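PDB 6PTR: beta sliding clamp from Bartonella birtlesii LL-WM9, which probably tethers DNA polymerases and other proteins to DNA and makes them processive, as a ring-shaped head-to-tail homodimer. Local coordinates for residues C[149-154]-C[191-196]; C[153-158]-C[182-187]. All coordinates share one frame; numbering follows the deposited sequence.

Overall arrangement
Both contacts belong to the central domain and lie with their centres about 10 Å apart. Along the chain, helix 142-152 and the loop after it come first, supplying 149-154 to contact 1 and 153-158 to contact 2, with Gln153 and Phe154 in common. The antiparallel neighbours 179-185 and 189-196 follow: contact 2 takes residues 182-187 and contact 1 residues 191-196. Backbone hydrogen bonds join these strands, among them Ala191 N to Ala184 O (2.9 Å). One helix end and its outgoing loop are thus seated on adjacent strands of one eight-stranded sheet, which continues into the C-terminal domain. The strand end in contact 2 also meets the bound griselimycin peptide.

Contact 1. Residues C[149-154]-C[191-196]; sequences LDCTQF and AQVDME
The ring of Phe154 has the methyl CB of Ala155 over the centre of one face, at a height of 4.1 Å above the ring plane. The carbonyl oxygen of Cys151 lies in plane at the ring's edge. Ala191 approaches the same ring obliquely, its CB 3.9 Å from Phe154 CE1. That methyl is one of two points on which the helix end rests: it also touches the helix backbone, with Ala191 CB 3.3 Å from Cys151 O.

Two residues further along the strand, on the same side, Val193 meets the helix end. Its CG1, set in the crowded place between backbone N and carbonyl carbon (chi1 57°), meets Thr152 CG2 at 3.6 Å, the two side chains crossing at about a right angle. Its other branch, anti to the backbone N, reaches Cys151, with Val193 CG2 3.9 Å from Cys151 SG. Thr152 can offer a methyl here because its hydroxyl is turned back to the helix, OG1 bonding to the carbonyl of Leu148. Leu149 O is gripped twice, by Thr152 N at 3.1 Å and by Gln153 N at 2.8 Å. Thr152 OG1 and Leu149 O are thus engaged within the helix end, and no hydrogen bond crosses to the strand.

Val372 of the neighbouring strand touches both Cys151 and Val193, while Leu149 packs on Leu217 of helix 211-221. The result is a helix end laid on one face of an antiparallel sheet, the helix-on-sheet architecture of the central domain of the DNA polymerase III beta subunit.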
ATOM      1  N   LEU C 149      -6.746 -25.314  -5.049  1.00 20.44           N
ATOM      2  CA  LEU C 149      -6.147 -24.108  -5.603  1.00 20.68           C
ATOM      3  C   LEU C 149      -5.118 -23.510  -4.647  1.00 20.93           C
ATOM      4  O   LEU C 149      -4.087 -22.983  -5.089  1.00 21.38           O
ATOM      5  CB  LEU C 149      -7.236 -23.079  -5.922  1.00 20.43           C
ATOM      6  CG  LEU C 149      -8.199 -23.543  -7.011  1.00 19.63           C
ATOM      7  CD1 LEU C 149      -9.371 -22.587  -7.173  1.00 18.96           C
ATOM      8  CD2 LEU C 149      -7.490 -23.729  -8.348  1.00 19.47           C
ATOM      9  N   ASP C 150      -5.383 -23.574  -3.340  1.00 22.28           N
ATOM     10  CA  ASP C 150      -4.410 -23.096  -2.352  1.00 22.36           C
ATOM     11  C   ASP C 150      -3.099 -23.860  -2.426  1.00 21.15           C
ATOM     12  O   ASP C 150      -2.030 -23.290  -2.164  1.00 24.79           O
ATOM     13  CB  ASP C 150      -4.962 -23.224  -0.932  1.00 25.27           C
ATOM     14  CG  ASP C 150      -5.896 -22.095  -0.553  1.00 30.22           C
ATOM     15  OD1 ASP C 150      -5.847 -21.020  -1.190  1.00 30.42           O
ATOM     16  OD2 ASP C 150      -6.661 -22.290   0.416  1.00 29.85           O
ATOM     17  N   CYS C 151      -3.152 -25.152  -2.748  1.00 22.25           N
ATOM     18  CA  CYS C 151      -1.909 -25.918  -2.860  1.00 23.70           C
ATOM     19  C   CYS C 151      -1.079 -25.555  -4.088  1.00 25.79           C
ATOM     20  O   CYS C 151       0.126 -25.845  -4.105  1.00 24.95           O
ATOM     21  CB  CYS C 151      -2.197 -27.417  -2.912  1.00 27.13           C
ATOM     22  SG  CYS C 151      -2.805 -28.162  -1.397  1.00 29.12           S
ATOM     23  N   THR C 152      -1.675 -24.953  -5.124  1.00 20.70           N
ATOM     24  CA  THR C 152      -1.026 -24.866  -6.426  1.00 20.07           C
ATOM     25  C   THR C 152      -0.893 -23.460  -6.990  1.00 22.24           C
ATOM     26  O   THR C 152       0.008 -23.235  -7.807  1.00 22.17           O
ATOM     27  CB  THR C 152      -1.767 -25.737  -7.451  1.00 24.20           C
ATOM     28  OG1 THR C 152      -3.168 -25.431  -7.416  1.00 22.14           O
ATOM     29  CG2 THR C 152      -1.585 -27.220  -7.113  1.00 21.46           C
ATOM     30  N   GLN C 153      -1.742 -22.509  -6.591  1.00 18.77           N
ATOM     31  CA  GLN C 153      -1.733 -21.194  -7.236  1.00 19.50           C
ATOM     32  C   GLN C 153      -0.365 -20.513  -7.166  1.00 24.93           C
ATOM     33  O   GLN C 153       0.073 -19.881  -8.137  1.00 21.55           O
ATOM     34  CB  GLN C 153      -2.794 -20.300  -6.599  1.00 20.74           C
ATOM     35  CG  GLN C 153      -2.852 -18.945  -7.208  1.00 19.90           C
ATOM     36  CD  GLN C 153      -3.850 -18.085  -6.477  1.00 26.22           C
ATOM     37  OE1 GLN C 153      -4.176 -18.358  -5.316  1.00 28.73           O
ATOM     38  NE2 GLN C 153      -4.338 -17.043  -7.140  1.00 24.30           N
ATOM     39  N   PHE C 154       0.310 -20.591  -6.021  1.00 22.99           N
ATOM     40  CA  PHE C 154       1.553 -19.841  -5.863  1.00 25.79           C
ATOM     41  C   PHE C 154       2.616 -20.260  -6.867  1.00 25.07           C
ATOM     42  O   PHE C 154       3.521 -19.466  -7.154  1.00 23.99           O
ATOM     43  CB  PHE C 154       2.113 -20.016  -4.446  1.00 26.80           C
ATOM     44  CG  PHE C 154       2.836 -21.313  -4.254  1.00 26.22           C
ATOM     45  CD1 PHE C 154       2.129 -22.512  -4.149  1.00 23.25           C
ATOM     46  CD2 PHE C 154       4.227 -21.349  -4.225  1.00 23.93           C
ATOM     47  CE1 PHE C 154       2.790 -23.727  -4.000  1.00 22.27           C
ATOM     48  CE2 PHE C 154       4.886 -22.541  -4.067  1.00 22.13           C
ATOM     49  CZ  PHE C 154       4.189 -23.732  -3.964  1.00 25.08           C
ATOM     50  N   ALA C 191       4.082 -27.641  -7.903  1.00 16.61           N
ATOM     51  CA  ALA C 191       3.151 -28.080  -6.880  1.00 17.35           C
ATOM     52  C   ALA C 191       2.208 -29.104  -7.496  1.00 17.31           C
ATOM     53  O   ALA C 191       1.758 -28.928  -8.629  1.00 19.06           O
ATOM     54  CB  ALA C 191       2.327 -26.893  -6.301  1.00 17.98           C
ATOM     55  N   GLN C 192       1.945 -30.181  -6.756  1.00 18.27           N
ATOM     56  CA  GLN C 192       1.047 -31.243  -7.187  1.00 23.28           C
ATOM     57  C   GLN C 192       0.112 -31.589  -6.047  1.00 23.10           C
ATOM     58  O   GLN C 192       0.572 -31.899  -4.943  1.00 19.86           O
ATOM     59  CB  GLN C 192       1.831 -32.499  -7.598  1.00 20.57           C
ATOM     60  CG  GLN C 192       0.919 -33.654  -7.975  1.00 20.17           C
ATOM     61  CD  GLN C 192       1.692 -34.922  -8.327  1.00 28.86           C
ATOM     62  OE1 GLN C 192       2.149 -35.081  -9.444  1.00 31.07           O
ATOM     63  NE2 GLN C 192       1.825 -35.828  -7.370  1.00 28.27           N
ATOM     64  N   VAL C 193      -1.199 -31.556  -6.307  1.00 18.56           N
ATOM     65  CA  VAL C 193      -2.182 -31.982  -5.309  1.00 21.84           C
ATOM     66  C   VAL C 193      -3.168 -32.942  -5.957  1.00 20.36           C
ATOM     67  O   VAL C 193      -3.608 -32.718  -7.091  1.00 23.62           O
ATOM     68  CB  VAL C 193      -2.908 -30.776  -4.670  1.00 21.76           C
ATOM     69  CG1 VAL C 193      -3.614 -29.894  -5.726  1.00 20.69           C
ATOM     70  CG2 VAL C 193      -3.866 -31.259  -3.567  1.00 24.66           C
ATOM     71  N   ASP C 194      -3.511 -34.004  -5.226  1.00 24.65           N
ATOM     72  CA  ASP C 194      -4.446 -35.045  -5.637  1.00 25.07           C
ATOM     73  C   ASP C 194      -5.642 -35.082  -4.699  1.00 31.86           C
ATOM     74  O   ASP C 194      -5.520 -34.774  -3.511  1.00 32.56           O
ATOM     75  CB  ASP C 194      -3.803 -36.446  -5.598  1.00 32.11           C
ATOM     76  CG  ASP C 194      -2.747 -36.640  -6.660  1.00 39.01           C
ATOM     77  OD1 ASP C 194      -2.798 -35.937  -7.679  1.00 49.71           O
ATOM     78  OD2 ASP C 194      -1.866 -37.500  -6.479  1.00 43.45           O
ATOM     79  N   MET C 195      -6.785 -35.494  -5.247  1.00 25.01           N
ATOM     80  CA  MET C 195      -7.897 -35.985  -4.436  1.00 26.93           C
ATOM     81  C   MET C 195      -8.550 -37.149  -5.160  1.00 28.21           C
ATOM     82  O   MET C 195      -8.380 -37.330  -6.369  1.00 31.98           O
ATOM     83  CB  MET C 195      -8.944 -34.903  -4.170  1.00 32.43           C
ATOM     84  CG  MET C 195      -9.676 -34.485  -5.412  1.00 31.41           C
ATOM     85  SD  MET C 195     -10.960 -33.258  -5.075  1.00 33.94           S
ATOM     86  CE  MET C 195     -12.256 -34.306  -4.407  1.00 36.53           C
ATOM     87  N   GLU C 196      -9.299 -37.954  -4.397  1.00 30.49           N
ATOM     88  CA  GLU C 196     -10.153 -38.952  -5.011  1.00 32.07           C
ATOM     89  C   GLU C 196     -11.138 -38.246  -5.925  1.00 39.38           C
ATOM     90  O   GLU C 196     -11.789 -37.278  -5.523  1.00 32.75           O
ATOM     91  CB  GLU C 196     -10.891 -39.754  -3.939  1.00 36.78           C
ATOM     92  CG  GLU C 196     -11.801 -40.823  -4.512  1.00 49.77           C
ATOM     93  CD  GLU C 196     -12.229 -41.853  -3.473  1.00 60.53           C
ATOM     94  OE1 GLU C 196     -11.414 -42.187  -2.585  1.00 60.42           O
ATOM     95  OE2 GLU C 196     -13.383 -42.326  -3.552  1.00 61.57           O
TER

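Contact 2. Residues C[153-158]-C[182-187]; sequences QFAIST and LVATDG
Two bonds grip OG1 of Thr185: it accepts the backbone N-H of Gly187 at 3.1 Å, nearly straight at 166°, and is also hydrogen-bonded to the carbonyl of Arg189. The first closes an ST turn where strand 179-185 ends. Gly187 sits in that turn at a positive phi, with backbone angles at which a CB would collide with the carbonyl oxygen of Asp186, so glycine suits the place.

Asp186, the middle residue of this turn, faces the loop with its methylene. Its CB lies 3.7 Å from Ser157 CA and 3.6 Å from Ala155 O. The carboxylate, placed between backbone N and carbonyl carbon (chi1 64°), is held by its own side of the contact: OD1 bonds to His188 N, and OD2 forms a salt bridge with Arg189. Ser157 likewise turns its OG, anti to the backbone N, onward to Glu159 N. Although Ala155 O comes within 3.2 Å of Asp186 N, the angle is too poor for a bond.

Ala184 supplies the apolar part. The side chain of Ile156 sets off away from the strand, yet chi1 of -63° leaves CG1 beside the backbone N, so that it meets Ala184 CB at 3.8 Å. Ala155 rests its methyl against the strand backbone, CB to Ala184 O at 3.7 Å. Beyond them, Ile156 also packs on Ile168 and Val214.

Thr185 also packs on an apolar side chain of the bound griselimycin, and the backbone of Gly187 hydrogen-bonds to this peptide. Since no hydrogen bond joins loop to strand, the contact rests on close fit, while the salt bridge and the N-H donor would favour a charged Asp186 beside the peptide site.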
ATOM      1  N   GLN C 153      -1.742 -22.509  -6.591  1.00 18.77           N
ATOM      2  CA  GLN C 153      -1.733 -21.194  -7.236  1.00 19.50           C
ATOM      3  C   GLN C 153      -0.365 -20.513  -7.166  1.00 24.93           C
ATOM      4  O   GLN C 153       0.073 -19.881  -8.137  1.00 21.55           O
ATOM      5  CB  GLN C 153      -2.794 -20.300  -6.599  1.00 20.74           C
ATOM      6  CG  GLN C 153      -2.852 -18.945  -7.208  1.00 19.90           C
ATOM      7  CD  GLN C 153      -3.850 -18.085  -6.477  1.00 26.22           C
ATOM      8  OE1 GLN C 153      -4.176 -18.358  -5.316  1.00 28.73           O
ATOM      9  NE2 GLN C 153      -4.338 -17.043  -7.140  1.00 24.30           N
ATOM     10  N   PHE C 154       0.310 -20.591  -6.021  1.00 22.99           N
ATOM     11  CA  PHE C 154       1.553 -19.841  -5.863  1.00 25.79           C
ATOM     12  C   PHE C 154       2.616 -20.260  -6.867  1.00 25.07           C
ATOM     13  O   PHE C 154       3.521 -19.466  -7.154  1.00 23.99           O
ATOM     14  CB  PHE C 154       2.113 -20.016  -4.446  1.00 26.80           C
ATOM     15  CG  PHE C 154       2.836 -21.313  -4.254  1.00 26.22           C
ATOM     16  CD1 PHE C 154       2.129 -22.512  -4.149  1.00 23.25           C
ATOM     17  CD2 PHE C 154       4.227 -21.349  -4.225  1.00 23.93           C
ATOM     18  CE1 PHE C 154       2.790 -23.727  -4.000  1.00 22.27           C
ATOM     19  CE2 PHE C 154       4.886 -22.541  -4.067  1.00 22.13           C
ATOM     20  CZ  PHE C 154       4.189 -23.732  -3.964  1.00 25.08           C
ATOM     21  N   ALA C 155       2.556 -21.484  -7.396  1.00 21.59           N
ATOM     22  CA  ALA C 155       3.639 -21.954  -8.263  1.00 20.76           C
ATOM     23  C   ALA C 155       3.410 -21.619  -9.731  1.00 27.65           C
ATOM     24  O   ALA C 155       4.272 -21.915 -10.566  1.00 26.00           O
ATOM     25  CB  ALA C 155       3.839 -23.468  -8.108  1.00 18.88           C
ATOM     26  N   ILE C 156       2.279 -21.003 -10.070  1.00 22.17           N
ATOM     27  CA  ILE C 156       1.971 -20.715 -11.468  1.00 23.90           C
ATOM     28  C   ILE C 156       2.970 -19.724 -12.033  1.00 25.66           C
ATOM     29  O   ILE C 156       3.314 -18.713 -11.392  1.00 26.90           O
ATOM     30  CB  ILE C 156       0.554 -20.147 -11.619  1.00 22.99           C
ATOM     31  CG1 ILE C 156      -0.506 -21.136 -11.175  1.00 21.72           C
ATOM     32  CG2 ILE C 156       0.308 -19.703 -13.058  1.00 25.82           C
ATOM     33  CD1 ILE C 156      -1.858 -20.448 -11.058  1.00 20.79           C
ATOM     34  N   SER C 157       3.402 -19.985 -13.267  1.00 28.66           N
ATOM     35  CA  SER C 157       4.262 -19.061 -13.979  1.00 29.77           C
ATOM     36  C   SER C 157       3.527 -17.773 -14.307  1.00 33.92           C
ATOM     37  O   SER C 157       2.341 -17.784 -14.656  1.00 31.17           O
ATOM     38  CB  SER C 157       4.757 -19.697 -15.275  1.00 27.97           C
ATOM     39  OG  SER C 157       5.664 -18.823 -15.968  1.00 27.43           O
ATOM     40  N   THR C 158       4.250 -16.660 -14.211  1.00 35.35           N
ATOM     41  CA  THR C 158       3.806 -15.382 -14.754  1.00 39.06           C
ATOM     42  C   THR C 158       4.670 -14.919 -15.927  1.00 37.68           C
ATOM     43  O   THR C 158       4.529 -13.776 -16.371  1.00 39.48           O
ATOM     44  CB  THR C 158       3.792 -14.316 -13.653  1.00 42.84           C
ATOM     45  OG1 THR C 158       5.130 -14.088 -13.190  1.00 38.92           O
ATOM     46  CG2 THR C 158       2.945 -14.787 -12.490  1.00 45.05           C
ATOM     47  N   LEU C 182      -4.279 -31.438  -9.691  1.00 21.61           N
ATOM     48  CA  LEU C 182      -3.892 -30.125 -10.173  1.00 18.95           C
ATOM     49  C   LEU C 182      -2.393 -30.010 -10.028  1.00 18.76           C
ATOM     50  O   LEU C 182      -1.863 -30.357  -8.972  1.00 17.75           O
ATOM     51  CB  LEU C 182      -4.541 -28.988  -9.374  1.00 17.42           C
ATOM     52  CG  LEU C 182      -6.033 -28.720  -9.589  1.00 19.29           C
ATOM     53  CD1 LEU C 182      -6.877 -29.871  -9.129  1.00 22.15           C
ATOM     54  CD2 LEU C 182      -6.406 -27.455  -8.829  1.00 19.17           C
ATOM     55  N   VAL C 183      -1.732 -29.533 -11.089  1.00 18.22           N
ATOM     56  CA  VAL C 183      -0.293 -29.272 -11.099  1.00 14.89           C
ATOM     57  C   VAL C 183      -0.054 -27.856 -11.594  1.00 16.49           C
ATOM     58  O   VAL C 183      -0.664 -27.403 -12.577  1.00 18.06           O
ATOM     59  CB  VAL C 183       0.477 -30.290 -11.967  1.00 15.12           C
ATOM     60  CG1 VAL C 183       1.962 -29.865 -12.105  1.00 16.09           C
ATOM     61  CG2 VAL C 183       0.399 -31.691 -11.361  1.00 17.70           C
ATOM     62  N   ALA C 184       0.873 -27.153 -10.939  1.00 17.70           N
ATOM     63  CA  ALA C 184       1.339 -25.874 -11.443  1.00 15.05           C
ATOM     64  C   ALA C 184       2.853 -25.824 -11.320  1.00 16.76           C
ATOM     65  O   ALA C 184       3.435 -26.360 -10.375  1.00 17.05           O
ATOM     66  CB  ALA C 184       0.737 -24.680 -10.667  1.00 18.12           C
ATOM     67  N   THR C 185       3.473 -25.144 -12.261  1.00 16.49           N
ATOM     68  CA  THR C 185       4.914 -24.979 -12.186  1.00 17.14           C
ATOM     69  C   THR C 185       5.305 -23.724 -12.944  1.00 19.71           C
ATOM     70  O   THR C 185       4.614 -23.278 -13.862  1.00 19.73           O
ATOM     71  CB  THR C 185       5.622 -26.209 -12.752  1.00 16.56           C
ATOM     72  OG1 THR C 185       7.045 -26.064 -12.587  1.00 17.25           O
ATOM     73  CG2 THR C 185       5.322 -26.348 -14.228  1.00 18.23           C
ATOM     74  N   ASP C 186       6.443 -23.162 -12.549  1.00 16.64           N
ATOM     75  CA  ASP C 186       7.065 -22.069 -13.274  1.00 18.60           C
ATOM     76  C   ASP C 186       8.444 -22.458 -13.802  1.00 21.18           C
ATOM     77  O   ASP C 186       9.211 -21.580 -14.202  1.00 20.57           O
ATOM     78  CB  ASP C 186       7.149 -20.833 -12.373  1.00 17.14           C
ATOM     79  CG  ASP C 186       8.041 -21.038 -11.158  1.00 25.55           C
ATOM     80  OD1 ASP C 186       8.621 -22.137 -10.985  1.00 19.21           O
ATOM     81  OD2 ASP C 186       8.148 -20.080 -10.370  1.00 23.68           O
ATOM     82  N   GLY C 187       8.774 -23.750 -13.798  1.00 17.56           N
ATOM     83  CA  GLY C 187      10.065 -24.239 -14.212  1.00 20.98           C
ATOM     84  C   GLY C 187      11.090 -24.310 -13.100  1.00 18.48           C
ATOM     85  O   GLY C 187      12.191 -24.836 -13.322  1.00 18.08           O
TER